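Local coordinates for 5'-AMP-activated protein kinase subunit beta (PDB 2QRD), which probably links the kinase and gamma subunits of the AMP-activated protein kinase heterotrimer and helps set the enzyme's location and substrate choice under glucose limitation, at residues 32-36 and 57-63; 72-77 and 89-95. All coordinates share one frame; numbering follows the deposited sequence.

Contact 1: 32-36 and 57-63; sequences PPHLE and NHVLLNH
L35 and L60 have the closest CA atoms of two compact backbone turns, 7.8 Å apart, so the turns meet through side chains and not through paired main chains. Segment 32-36 winds through a short 3-10 piece at P33 and H34, closed by the bond from L35 N to P32 O. Segment 57-63 folds in a similar way: L60 N donates to N57 O, and the side chain of N57 turns back so that OD1 accepts from V59 N at 3.2 Å. That is an Asx turn, with the donor standing above the amide carbonyl plane.

L60 meets both H34 and L35. Its CD2 comes to the rim of the H34 imidazole, near the ring plane, 3.4 Å from H34 CD2, and the same methyl meets L35 CD2 at 3.7 Å. The other branch, L60 CD1, lies 3.3 Å from the carbonyl O of H34. A chi1 of 72° sets CG of H34 between the backbone N and the carbonyl carbon, and a chi2 of -78° then turns the CD2 edge toward the other segment. There V59 CG2 touches H34 CD2 at 3.6 Å, the two side chains crossing at about a right angle. An alanine in place of L60 would probably leave a gap facing H34 and L35, with the imidazole edge and the leucine methyl losing the methyl they share.

On the kinase subunit, SNF1-like protein kinase ssp2, Y83 packs on L35, F15 packs on L60, and D93 is hydrogen-bonded to H63 ND1. Both segments are loops that flank helix 46-49 in sequence, the second leading into strand 65-67. Within that second segment, N62 OD1 is hydrogen-bonded to T80 OG1 on strand 74-82.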
loop_
_atom_site.group_PDB
_atom_site.type_symbol
_atom_site.label_atom_id
_atom_site.label_comp_id
_atom_site.label_asym_id
_atom_site.label_seq_id
_atom_site.Cartn_x
_atom_site.Cartn_y
_atom_site.Cartn_z
ATOM N N PRO B 32 -6.904 -7.355 29.364
ATOM C CA PRO B 32 -7.416 -8.669 28.951
ATOM C C PRO B 32 -6.470 -9.399 27.993
ATOM O O PRO B 32 -5.799 -8.753 27.207
ATOM C CB PRO B 32 -8.744 -8.340 28.267
ATOM C CG PRO B 32 -8.645 -6.938 27.870
ATOM C CD PRO B 32 -7.739 -6.257 28.842
ATOM N N PRO B 33 -6.413 -10.747 28.072
ATOM C CA PRO B 33 -5.501 -11.569 27.263
ATOM C C PRO B 33 -5.579 -11.306 25.767
ATOM O O PRO B 33 -4.566 -11.464 25.077
ATOM C CB PRO B 33 -5.963 -12.990 27.551
ATOM C CG PRO B 33 -6.554 -12.921 28.879
ATOM C CD PRO B 33 -7.221 -11.585 28.974
ATOM N N HIS B 34 -6.758 -10.909 25.277
ATOM C CA HIS B 34 -6.980 -10.728 23.849
ATOM C C HIS B 34 -6.341 -9.473 23.222
ATOM O O HIS B 34 -6.161 -9.432 22.002
ATOM C CB HIS B 34 -8.466 -10.909 23.476
ATOM C CG HIS B 34 -9.362 -9.792 23.927
ATOM N ND1 HIS B 34 -9.796 -9.656 25.231
ATOM C CD2 HIS B 34 -9.937 -8.780 23.235
ATOM C CE1 HIS B 34 -10.578 -8.593 25.325
ATOM N NE2 HIS B 34 -10.677 -8.041 24.130
ATOM N N LEU B 35 -5.945 -8.494 24.047
ATOM C CA LEU B 35 -5.215 -7.291 23.571
ATOM C C LEU B 35 -3.692 -7.404 23.654
ATOM O O LEU B 35 -2.962 -6.407 23.561
ATOM C CB LEU B 35 -5.672 -6.033 24.330
ATOM C CG LEU B 35 -7.050 -5.438 24.005
ATOM C CD1 LEU B 35 -7.567 -4.627 25.189
ATOM C CD2 LEU B 35 -7.025 -4.605 22.725
ATOM N N GLU B 36 -3.219 -8.622 23.844
ATOM C CA GLU B 36 -1.797 -8.901 23.958
ATOM C C GLU B 36 -1.160 -9.260 22.626
ATOM O O GLU B 36 0.038 -9.069 22.444
ATOM C CB GLU B 36 -1.540 -10.001 25.001
ATOM C CG GLU B 36 -1.531 -9.468 26.451
ATOM C CD GLU B 36 -1.591 -10.559 27.513
ATOM O OE1 GLU B 36 -1.133 -11.704 27.247
ATOM O OE2 GLU B 36 -2.103 -10.270 28.627
ATOM N N ASN B 57 -9.550 -11.403 15.362
ATOM C CA ASN B 57 -10.562 -11.486 16.396
ATOM C C ASN B 57 -11.568 -10.354 16.129
ATOM O O ASN B 57 -11.206 -9.164 16.137
ATOM C CB ASN B 57 -9.879 -11.332 17.760
ATOM C CG ASN B 57 -10.802 -11.562 18.928
ATOM O OD1 ASN B 57 -12.027 -11.634 18.795
ATOM N ND2 ASN B 57 -10.209 -11.664 20.107
ATOM N N HIS B 58 -12.810 -10.747 15.854
ATOM C CA HIS B 58 -13.897 -9.816 15.594
ATOM C C HIS B 58 -14.073 -8.777 16.701
ATOM O O HIS B 58 -14.538 -7.666 16.426
ATOM C CB HIS B 58 -15.217 -10.554 15.338
ATOM C CG HIS B 58 -15.104 -11.683 14.348
ATOM N ND1 HIS B 58 -14.378 -11.586 13.172
ATOM C CD2 HIS B 58 -15.632 -12.936 14.362
ATOM C CE1 HIS B 58 -14.455 -12.730 12.514
ATOM N NE2 HIS B 58 -15.209 -13.564 13.212
ATOM N N VAL B 59 -13.684 -9.096 17.936
ATOM C CA VAL B 59 -13.745 -8.071 18.986
ATOM C C VAL B 59 -12.648 -6.992 18.878
ATOM O O VAL B 59 -12.758 -5.967 19.541
ATOM C CB VAL B 59 -13.847 -8.637 20.455
ATOM C CG1 VAL B 59 -15.083 -9.539 20.640
ATOM C CG2 VAL B 59 -12.560 -9.335 20.874
ATOM N N LEU B 60 -11.611 -7.212 18.063
ATOM C CA LEU B 60 -10.495 -6.262 17.959
ATOM C C LEU B 60 -10.526 -5.426 16.677
ATOM O O LEU B 60 -9.533 -4.777 16.303
ATOM C CB LEU B 60 -9.150 -6.981 18.084
ATOM C CG LEU B 60 -8.896 -7.849 19.327
ATOM C CD1 LEU B 60 -7.611 -8.674 19.172
ATOM C CD2 LEU B 60 -8.881 -6.994 20.592
ATOM N N LEU B 61 -11.667 -5.458 16.008
ATOM C CA LEU B 61 -11.961 -4.581 14.892
ATOM C C LEU B 61 -11.960 -3.083 15.286
ATOM O O LEU B 61 -12.539 -2.680 16.300
ATOM C CB LEU B 61 -13.297 -4.996 14.262
ATOM C CG LEU B 61 -13.252 -5.909 13.021
ATOM C CD1 LEU B 61 -12.008 -6.778 12.935
ATOM C CD2 LEU B 61 -14.497 -6.762 12.939
ATOM N N ASN B 62 -11.284 -2.282 14.469
ATOM C CA ASN B 62 -11.107 -0.846 14.685
ATOM C C ASN B 62 -10.648 -0.429 16.085
ATOM O O ASN B 62 -11.061 0.584 16.619
ATOM C CB ASN B 62 -12.291 -0.034 14.121
ATOM C CG ASN B 62 -12.369 -0.090 12.560
ATOM O OD1 ASN B 62 -13.425 -0.384 11.998
ATOM N ND2 ASN B 62 -11.244 0.156 11.878
ATOM N N HIS B 63 -9.770 -1.247 16.657
ATOM C CA HIS B 63 -8.903 -0.856 17.759
ATOM C C HIS B 63 -7.583 -0.382 17.178
ATOM O O HIS B 63 -6.993 -1.028 16.314
ATOM C CB HIS B 63 -8.647 -2.044 18.700
ATOM C CG HIS B 63 -9.812 -2.380 19.576
ATOM N ND1 HIS B 63 -9.876 -2.010 20.902
ATOM C CD2 HIS B 63 -10.968 -3.026 19.314
ATOM C CE1 HIS B 63 -11.021 -2.414 21.421
ATOM N NE2 HIS B 63 -11.706 -3.027 20.475
#

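Contact 2: 72-77 and 89-95; sequences GVLALS and TAMFKNF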
loop_
_atom_site.group_PDB
_atom_site.type_symbol
_atom_site.label_atom_id
_atom_site.label_comp_id
_atom_site.label_asym_id
_atom_site.label_seq_id
_atom_site.Cartn_x
_atom_site.Cartn_y
_atom_site.Cartn_z
ATOM N N GLY B 72 11.372 8.557 12.449
ATOM C CA GLY B 72 10.868 9.875 12.776
ATOM C C GLY B 72 9.433 10.035 12.339
ATOM O O GLY B 72 8.979 11.148 12.126
ATOM N N VAL B 73 8.719 8.922 12.202
ATOM C CA VAL B 73 7.314 8.935 11.807
ATOM C C VAL B 73 6.455 8.034 12.694
ATOM O O VAL B 73 6.980 7.206 13.459
ATOM C CB VAL B 73 7.106 8.573 10.302
ATOM C CG1 VAL B 73 7.943 9.489 9.436
ATOM C CG2 VAL B 73 7.403 7.082 10.019
ATOM N N LEU B 74 5.141 8.208 12.567
ATOM C CA LEU B 74 4.124 7.415 13.256
ATOM C C LEU B 74 3.695 6.248 12.391
ATOM O O LEU B 74 3.444 6.418 11.183
ATOM C CB LEU B 74 2.864 8.271 13.541
ATOM C CG LEU B 74 2.904 9.357 14.634
ATOM C CD1 LEU B 74 1.701 10.268 14.511
ATOM C CD2 LEU B 74 2.968 8.734 16.058
ATOM N N ALA B 75 3.591 5.084 13.021
ATOM C CA ALA B 75 3.004 3.922 12.422
ATOM C C ALA B 75 1.745 3.536 13.215
ATOM O O ALA B 75 1.828 3.255 14.413
ATOM C CB ALA B 75 4.035 2.769 12.389
ATOM N N LEU B 76 0.596 3.550 12.535
ATOM C CA LEU B 76 -0.721 3.355 13.131
ATOM C C LEU B 76 -1.507 2.378 12.268
ATOM O O LEU B 76 -1.351 2.383 11.047
ATOM C CB LEU B 76 -1.477 4.703 13.255
ATOM C CG LEU B 76 -0.737 5.845 13.987
ATOM C CD1 LEU B 76 -1.558 7.064 14.001
ATOM C CD2 LEU B 76 -0.316 5.492 15.448
ATOM N N SER B 77 -2.311 1.510 12.891
ATOM C CA SER B 77 -3.131 0.573 12.130
ATOM C C SER B 77 -4.450 0.266 12.784
ATOM O O SER B 77 -4.619 0.432 13.984
ATOM C CB SER B 77 -2.401 -0.740 11.841
ATOM O OG SER B 77 -1.893 -1.361 13.015
ATOM N N THR B 89 -5.147 -1.798 7.647
ATOM C CA THR B 89 -4.344 -0.739 7.081
ATOM C C THR B 89 -3.335 -0.216 8.064
ATOM O O THR B 89 -3.679 0.166 9.172
ATOM C CB THR B 89 -5.114 0.368 6.274
ATOM O OG1 THR B 89 -4.687 1.678 6.681
ATOM C CG2 THR B 89 -6.558 0.233 6.332
ATOM N N ALA B 90 -2.079 -0.287 7.641
ATOM C CA ALA B 90 -0.911 0.246 8.353
ATOM C C ALA B 90 -0.495 1.564 7.699
ATOM O O ALA B 90 -0.138 1.623 6.516
ATOM C CB ALA B 90 0.239 -0.761 8.339
ATOM N N MET B 91 -0.605 2.623 8.474
ATOM C CA MET B 91 -0.381 3.931 7.979
ATOM C C MET B 91 0.889 4.574 8.568
ATOM O O MET B 91 1.137 4.502 9.769
ATOM C CB MET B 91 -1.601 4.759 8.284
ATOM C CG MET B 91 -1.329 6.222 8.455
ATOM S SD MET B 91 -1.749 7.105 6.994
ATOM C CE MET B 91 -2.680 8.431 7.780
ATOM N N PHE B 92 1.685 5.192 7.691
ATOM C CA PHE B 92 2.896 5.884 8.086
ATOM C C PHE B 92 2.692 7.360 7.848
ATOM O O PHE B 92 2.239 7.777 6.792
ATOM C CB PHE B 92 4.094 5.317 7.327
ATOM C CG PHE B 92 4.417 3.899 7.703
ATOM C CD1 PHE B 92 3.944 2.852 6.953
ATOM C CD2 PHE B 92 5.169 3.616 8.842
ATOM C CE1 PHE B 92 4.231 1.517 7.315
ATOM C CE2 PHE B 92 5.457 2.296 9.202
ATOM C CZ PHE B 92 4.966 1.242 8.425
ATOM N N LYS B 93 2.986 8.150 8.869
ATOM C CA LYS B 93 2.488 9.510 8.940
ATOM C C LYS B 93 3.458 10.351 9.756
ATOM O O LYS B 93 4.009 9.867 10.733
ATOM C CB LYS B 93 1.070 9.486 9.571
ATOM C CG LYS B 93 0.338 10.823 9.565
ATOM C CD LYS B 93 -1.070 10.655 10.115
ATOM C CE LYS B 93 -2.014 11.779 9.667
ATOM N NZ LYS B 93 -1.440 13.152 9.872
ATOM N N ASN B 94 3.690 11.602 9.350
ATOM C CA ASN B 94 4.564 12.503 10.102
ATOM C C ASN B 94 3.925 12.922 11.428
ATOM O O ASN B 94 2.720 12.856 11.590
ATOM C CB ASN B 94 4.822 13.771 9.286
ATOM C CG ASN B 94 5.829 13.585 8.174
ATOM O OD1 ASN B 94 6.958 13.159 8.390
ATOM N ND2 ASN B 94 5.432 13.960 6.973
ATOM N N PHE B 95 4.734 13.400 12.366
ATOM C CA PHE B 95 4.225 14.118 13.542
ATOM C C PHE B 95 3.779 15.559 13.225
ATOM O O PHE B 95 2.694 15.981 13.622
ATOM C CB PHE B 95 5.288 14.187 14.664
ATOM C CG PHE B 95 5.727 12.849 15.198
ATOM C CD1 PHE B 95 6.764 12.141 14.587
ATOM C CD2 PHE B 95 5.127 12.304 16.325
ATOM C CE1 PHE B 95 7.192 10.919 15.078
ATOM C CE2 PHE B 95 5.555 11.079 16.827
ATOM C CZ PHE B 95 6.583 10.383 16.191
HETATM O O HOH W 1 7.413 13.294 11.608
#
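L74 lies under the ring of F95: its CG sits over one face, 4.1 Å from the centroid and 21° off the ring normal, a CH-pi contact displaced toward the rim. Its methyl CD2 approaches F95 CE2 at 3.6 Å. The carbonyl of G72 meets the same phenyl at its edge, O to CD1 3.5 Å, so the start of segment 72-77 meets this ring both at a face and at its edge. A water ties this end together, donating to G72 O and N94 OD1 while accepting from F95 N.

F92 points to the face of the sheet that also carries A75, S77 and A90. With chi1 at -67°, CG stands anti to the carbonyl carbon, and the ring slants past A75, whose CB is 3.5 Å from F92 CE2. V73 CG2 comes to the edge of this ring, near its plane. On the other face, L74 and L76 stand beside K93 and M91; M91 bends at chi2 and chi3 and carries its sulfur away from the neighbouring strand.

The backbones hold these groups in register. L74 and K93 bond to each other in both directions, as do L76 and M91, where M91 N to L76 O is 2.7 Å and nearly straight at 176°. A75-F92 between these two pairs, and S77-A90 just past the second, are non-hydrogen-bonded pairs, supplemented by CA-H...O contacts such as A75 CA to M91 O.

V131 and W13 of the kinase subunit cover L74 and A75, respectively. The two strands form an antiparallel beta hairpin, 74-82 with 85-93, inside the interaction domain of the beta subunit. A strand of another protein chain pairs in parallel with T89 to F92, so the hairpin belongs to a sheet continuing across the subunit interface.

Contact 1 is a surface contact between loops, whereas contact 2 is largely buried within the hairpin of strands 74-82 and 85-93. The loops rely on leucine methyls and an imidazole edge; the strands combine regular backbone bonding with side chains sorted onto two faces. They hold different elements and follow in series, yet segment 57-63 leads into strand 65-67, which neighbours strand 74-82 in the same sheet. Their centres are 20 Å apart, though the nearest atoms come within about 4 Å without touching. Both also meet the kinase subunit, but contact 2 alone has the beta-strand pairing that carries the sheet into another chain.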